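Alpha-L-arabinofuranosidase B (Aspergillus kawachii, PDB 6SXT) hydrolyses terminal non-reducing alpha-L-arabinofuranose residues from arabinoxylan, arabinan and related plant polysaccharides, with a retaining catalytic domain joined to an arabinose-binding beta-trefoil domain. Local coordinates at residues G379-F388 with F416-P424. Sequence-based numbering, arbitrary orientation.
Sequences GLANSQCFSF and FHEDATFCP
Phe386 and Phe422 form a single antiparallel, hydrogen-bonded bridge where strands 386-388 and 422-424 cross at 111°, inside the beta-trefoil arabinose-binding domain. Both bonds of the pair are made: Phe422 N gives to Phe386 O at 2.8 Å, nearly in line with the carbonyl bond, beyond the oxygen, and Phe386 N gives to Phe422 O at 2.9 Å. One residue from the bridge, the Cys385-Cys423 disulfide (chi3 92°) joins the two segments covalently. Beyond it, Pro424 reaches the Phe386 ring, its CG 3.6 Å from CD2 and its CD lying in the ring plane at the edge.

On the far side of the bridge, Thr421 is turned with OG1 beside its own backbone N (chi1 -60°), which points the hydroxyl at the helix end and at the backbone of Ala381. OG1 accepts from Ala381 N at 2.9 Å and donates to His417 O at 2.7 Å, a carbonyl that Ala420 N approaches from the opposite face. The methyl CG2 of the same residue rests on Cys385 CB. Leu380 spreads over the last helical turn: its CB packs on CB and the imidazole carbons of His417, while CD1 touches both Ala420 CB and the edge of the Phe416 ring at CE1. Ala381 CB lies over the backbone between His417 and Glu418, and the carboxylate of Glu418 turns elsewhere, to Gln287. The neighbouring Asp419, a substrate-binding residue, points away from this interface and is salt-bridged to Arg399.

Ser387 links the loop at Leu380 to the helix exit, its OG accepting from Leu380 N and donating to Ala420 O. The latter bond, 2.8 Å from OG to O, comes from above the carbonyl plane, and the same Ala420 O also takes a hydrogen bond from a water that accepts from Phe388 N.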
ATOM      1  N   GLY A 379       9.793   8.913  13.802  1.00 18.77           N
ATOM      2  CA  GLY A 379       8.677   9.136  12.886  1.00 18.12           C
ATOM      3  C   GLY A 379       7.349   9.068  13.588  1.00 19.58           C
ATOM      4  O   GLY A 379       7.052   8.094  14.344  1.00 20.33           O
ATOM      5  N   LEU A 380       6.518  10.037  13.303  1.00 19.37           N
ATOM      6  CA  LEU A 380       5.233  10.166  14.006  1.00 19.45           C
ATOM      7  C   LEU A 380       4.314   8.997  13.647  1.00 21.54           C
ATOM      8  O   LEU A 380       3.458   8.681  14.498  1.00 22.12           O
ATOM      9  CB  LEU A 380       4.610  11.512  13.681  1.00 20.43           C
ATOM     10  CG  LEU A 380       5.356  12.723  14.278  1.00 21.98           C
ATOM     11  CD1 LEU A 380       4.777  13.973  13.756  1.00 21.62           C
ATOM     12  CD2 LEU A 380       5.251  12.702  15.803  1.00 25.88           C
ATOM     13  N   ALA A 381       4.369   8.491  12.414  1.00 19.06           N
ATOM     14  CA  ALA A 381       3.491   7.350  12.024  1.00 19.00           C
ATOM     15  C   ALA A 381       4.232   6.026  11.895  1.00 21.05           C
ATOM     16  O   ALA A 381       3.557   4.993  11.699  1.00 21.53           O
ATOM     17  CB  ALA A 381       2.798   7.662  10.734  1.00 19.01           C
ATOM     18  N   ASN A 382       5.540   6.032  11.987  1.00 19.51           N
ATOM     19  CA  ASN A 382       6.332   4.798  11.831  1.00 19.24           C
ATOM     20  C   ASN A 382       7.642   4.979  12.568  1.00 20.37           C
ATOM     21  O   ASN A 382       8.385   5.889  12.196  1.00 21.28           O
ATOM     22  CB  ASN A 382       6.539   4.419  10.366  1.00 19.88           C
ATOM     23  CG  ASN A 382       7.218   3.068  10.312  1.00 21.92           C
ATOM     24  OD1 ASN A 382       8.385   2.932  10.667  1.00 25.31           O
ATOM     25  ND2 ASN A 382       6.475   2.044   9.887  1.00 23.51           N
ATOM     26  N   SER A 383       7.888   4.144  13.566  1.00 19.65           N
ATOM     27  CA  SER A 383       9.048   4.358  14.458  1.00 20.09           C
ATOM     28  C   SER A 383      10.389   4.015  13.802  1.00 22.49           C
ATOM     29  O   SER A 383      11.406   4.334  14.395  1.00 22.06           O
ATOM     30  CB  SER A 383       8.855   3.582  15.746  1.00 24.69           C
ATOM     31  OG  SER A 383       8.915   2.224  15.428  1.00 27.56           O
ATOM     32  N   GLN A 384      10.448   3.389  12.606  1.00 19.08           N
ATOM     33  CA  GLN A 384      11.712   3.188  11.866  1.00 19.53           C
ATOM     34  C   GLN A 384      12.109   4.455  11.112  1.00 17.95           C
ATOM     35  O   GLN A 384      13.245   4.642  10.808  1.00 20.58           O
ATOM     36  CB  GLN A 384      11.597   2.167  10.706  1.00 22.33           C
ATOM     37  CG  GLN A 384      11.215   0.780  11.051  1.00 27.27           C
ATOM     38  CD  GLN A 384      11.517  -0.065   9.817  1.00 21.17           C
ATOM     39  OE1 GLN A 384      12.581   0.057   9.212  1.00 23.51           O
ATOM     40  NE2 GLN A 384      10.504  -0.835   9.491  1.00 22.34           N
ATOM     41  N   CYS A 385      11.130   5.285  10.797  1.00 19.01           N
ATOM     42  CA  CYS A 385      11.289   6.462   9.952  1.00 18.43           C
ATOM     43  C   CYS A 385      11.388   7.684  10.877  1.00 17.66           C
ATOM     44  O   CYS A 385      11.662   7.518  12.098  1.00 18.61           O
ATOM     45  CB  CYS A 385      10.183   6.537   8.939  1.00 19.28           C
ATOM     46  SG  CYS A 385      10.257   5.040   7.869  1.00 22.13           S
ATOM     47  N   PHE A 386      11.339   8.866  10.280  1.00 18.09           N
ATOM     48  CA  PHE A 386      11.656  10.123  11.008  1.00 18.53           C
ATOM     49  C   PHE A 386      10.631  11.187  10.644  1.00 19.09           C
ATOM     50  O   PHE A 386       9.942  11.194   9.585  1.00 17.37           O
ATOM     51  CB  PHE A 386      13.093  10.569  10.752  1.00 18.53           C
ATOM     52  CG  PHE A 386      14.111   9.578  11.231  1.00 18.65           C
ATOM     53  CD1 PHE A 386      14.471   9.528  12.562  1.00 20.47           C
ATOM     54  CD2 PHE A 386      14.604   8.599  10.382  1.00 19.91           C
ATOM     55  CE1 PHE A 386      15.377   8.592  13.024  1.00 21.78           C
ATOM     56  CE2 PHE A 386      15.504   7.664  10.841  1.00 20.73           C
ATOM     57  CZ  PHE A 386      15.881   7.639  12.162  1.00 21.59           C
ATOM     58  N   SER A 387      10.592  12.195  11.556  1.00 18.04           N
ATOM     59  CA  SER A 387       9.854  13.443  11.318  1.00 18.40           C
ATOM     60  C   SER A 387      10.813  14.612  11.623  1.00 17.99           C
ATOM     61  O   SER A 387      11.743  14.408  12.426  1.00 19.04           O
ATOM     62  CB  SER A 387       8.598  13.490  12.145  1.00 18.64           C
ATOM     63  OG  SER A 387       7.690  12.406  11.821  1.00 19.29           O
ATOM     64  N   PHE A 388      10.631  15.722  10.924  1.00 17.73           N
ATOM     65  CA  PHE A 388      11.580  16.856  10.939  1.00 19.53           C
ATOM     66  C   PHE A 388      10.892  18.060  11.574  1.00 19.52           C
ATOM     67  O   PHE A 388       9.919  18.556  11.042  1.00 19.08           O
ATOM     68  CB  PHE A 388      12.053  17.136   9.524  1.00 20.02           C
ATOM     69  CG  PHE A 388      12.856  15.981   8.981  1.00 21.76           C
ATOM     70  CD1 PHE A 388      14.216  15.927   9.172  1.00 22.60           C
ATOM     71  CD2 PHE A 388      12.229  14.901   8.394  1.00 22.28           C
ATOM     72  CE1 PHE A 388      14.960  14.837   8.756  1.00 25.24           C
ATOM     73  CE2 PHE A 388      12.982  13.816   7.960  1.00 22.61           C
ATOM     74  CZ  PHE A 388      14.333  13.791   8.138  1.00 23.55           C
ATOM     75  N   PHE A 416      -2.083  13.782  10.181  1.00 21.94           N
ATOM     76  CA  PHE A 416      -0.863  14.598  10.295  1.00 20.73           C
ATOM     77  C   PHE A 416       0.364  13.706  10.450  1.00 18.54           C
ATOM     78  O   PHE A 416       1.372  13.902   9.765  1.00 19.06           O
ATOM     79  CB  PHE A 416      -0.965  15.540  11.508  1.00 22.49           C
ATOM     80  CG  PHE A 416       0.215  16.461  11.588  1.00 20.57           C
ATOM     81  CD1 PHE A 416       1.421  16.052  12.094  1.00 21.72           C
ATOM     82  CD2 PHE A 416       0.100  17.721  11.009  1.00 21.18           C
ATOM     83  CE1 PHE A 416       2.505  16.917  12.094  1.00 22.53           C
ATOM     84  CE2 PHE A 416       1.186  18.575  10.981  1.00 22.18           C
ATOM     85  CZ  PHE A 416       2.362  18.156  11.535  1.00 19.54           C
ATOM     86  N   HIS A 417       0.309  12.743  11.348  1.00 18.70           N
ATOM     87  CA  HIS A 417       1.433  11.825  11.623  1.00 18.30           C
ATOM     88  C   HIS A 417       1.900  11.201  10.304  1.00 17.75           C
ATOM     89  O   HIS A 417       3.120  11.171  10.032  1.00 17.95           O
ATOM     90  CB  HIS A 417       1.061  10.735  12.615  1.00 19.75           C
ATOM     91  CG  HIS A 417       0.799  11.228  14.008  1.00 24.64           C
ATOM     92  ND1 HIS A 417       0.252  10.393  14.957  1.00 29.66           N
ATOM     93  CD2 HIS A 417       0.987  12.435  14.597  1.00 29.41           C
ATOM     94  CE1 HIS A 417       0.154  11.046  16.118  1.00 34.59           C
ATOM     95  NE2 HIS A 417       0.571  12.287  15.939  1.00 32.49           N
ATOM     96  N   GLU A 418       0.939  10.692   9.549  1.00 18.39           N
ATOM     97  CA  GLU A 418       1.270  10.002   8.266  1.00 17.16           C
ATOM     98  C   GLU A 418       1.873  10.978   7.265  1.00 18.19           C
ATOM     99  O   GLU A 418       2.879  10.626   6.589  1.00 19.11           O
ATOM    100  CB  GLU A 418       0.030   9.325   7.680  1.00 17.53           C
ATOM    101  CG  GLU A 418      -0.466   8.178   8.559  1.00 18.51           C
ATOM    102  CD  GLU A 418      -1.554   7.278   7.992  1.00 18.41           C
ATOM    103  OE1 GLU A 418      -2.258   7.686   7.088  1.00 20.30           O
ATOM    104  OE2 GLU A 418      -1.711   6.194   8.557  1.00 21.65           O
ATOM    105  N   ASP A 419       1.323  12.207   7.190  1.00 17.46           N
ATOM    106  CA  ASP A 419       1.761  13.237   6.224  1.00 19.68           C
ATOM    107  C   ASP A 419       3.138  13.787   6.632  1.00 18.03           C
ATOM    108  O   ASP A 419       3.774  14.463   5.814  1.00 17.75           O
ATOM    109  CB  ASP A 419       0.786  14.432   6.264  1.00 24.25           C
ATOM    110  CG  ASP A 419      -0.631  14.237   5.737  1.00 30.54           C
ATOM    111  OD1 ASP A 419      -0.896  13.175   5.073  1.00 25.14           O
ATOM    112  OD2 ASP A 419      -1.477  15.222   5.921  1.00 25.84           O
ATOM    113  N   ALA A 420       3.586  13.524   7.854  1.00 18.45           N
ATOM    114  CA  ALA A 420       4.832  14.107   8.424  1.00 18.76           C
ATOM    115  C   ALA A 420       5.918  13.055   8.643  1.00 17.48           C
ATOM    116  O   ALA A 420       6.908  13.322   9.313  1.00 17.21           O
ATOM    117  CB  ALA A 420       4.512  14.833   9.721  1.00 18.47           C
ATOM    118  N   THR A 421       5.750  11.834   8.110  1.00 16.89           N
ATOM    119  CA  THR A 421       6.739  10.764   8.329  1.00 16.39           C
ATOM    120  C   THR A 421       7.475  10.479   7.030  1.00 15.71           C
ATOM    121  O   THR A 421       6.830  10.288   5.988  1.00 16.81           O
ATOM    122  CB  THR A 421       6.047   9.516   8.883  1.00 16.71           C
ATOM    123  OG1 THR A 421       5.413   9.838  10.116  1.00 18.17           O
ATOM    124  CG2 THR A 421       7.007   8.395   9.149  1.00 16.75           C
ATOM    125  N   PHE A 422       8.787  10.454   7.118  1.00 16.38           N
ATOM    126  CA  PHE A 422       9.659  10.268   5.932  1.00 16.59           C
ATOM    127  C   PHE A 422      10.710   9.245   6.281  1.00 17.95           C
ATOM    128  O   PHE A 422      11.287   9.210   7.387  1.00 18.29           O
ATOM    129  CB  PHE A 422      10.264  11.604   5.503  1.00 17.06           C
ATOM    130  CG  PHE A 422       9.205  12.586   5.083  1.00 16.81           C
ATOM    131  CD1 PHE A 422       8.709  12.665   3.793  1.00 17.65           C
ATOM    132  CD2 PHE A 422       8.647  13.419   6.039  1.00 17.42           C
ATOM    133  CE1 PHE A 422       7.694  13.533   3.438  1.00 17.92           C
ATOM    134  CE2 PHE A 422       7.653  14.314   5.688  1.00 17.80           C
ATOM    135  CZ  PHE A 422       7.137  14.354   4.410  1.00 19.62           C
ATOM    136  N   CYS A 423      11.027   8.419   5.280  1.00 17.34           N
ATOM    137  CA  CYS A 423      11.935   7.288   5.441  1.00 17.03           C
ATOM    138  C   CYS A 423      13.208   7.579   4.680  1.00 15.54           C
ATOM    139  O   CYS A 423      13.175   7.768   3.465  1.00 17.10           O
ATOM    140  CB  CYS A 423      11.299   6.019   4.905  1.00 18.73           C
ATOM    141  SG  CYS A 423       9.721   5.619   5.747  1.00 22.87           S
ATOM    142  N   PRO A 424      14.370   7.712   5.356  1.00 17.28           N
ATOM    143  CA  PRO A 424      15.609   8.004   4.662  1.00 18.18           C
ATOM    144  C   PRO A 424      15.925   6.832   3.730  1.00 18.82           C
ATOM    145  O   PRO A 424      15.736   5.647   4.110  1.00 18.58           O
ATOM    146  CB  PRO A 424      16.647   8.159   5.759  1.00 19.54           C
ATOM    147  CG  PRO A 424      15.811   8.484   6.983  1.00 21.53           C
ATOM    148  CD  PRO A 424      14.525   7.714   6.813  1.00 18.64           C
TER
HETATM  149  O   HOH W   1       8.401  15.612   9.163  1.00 19.72           O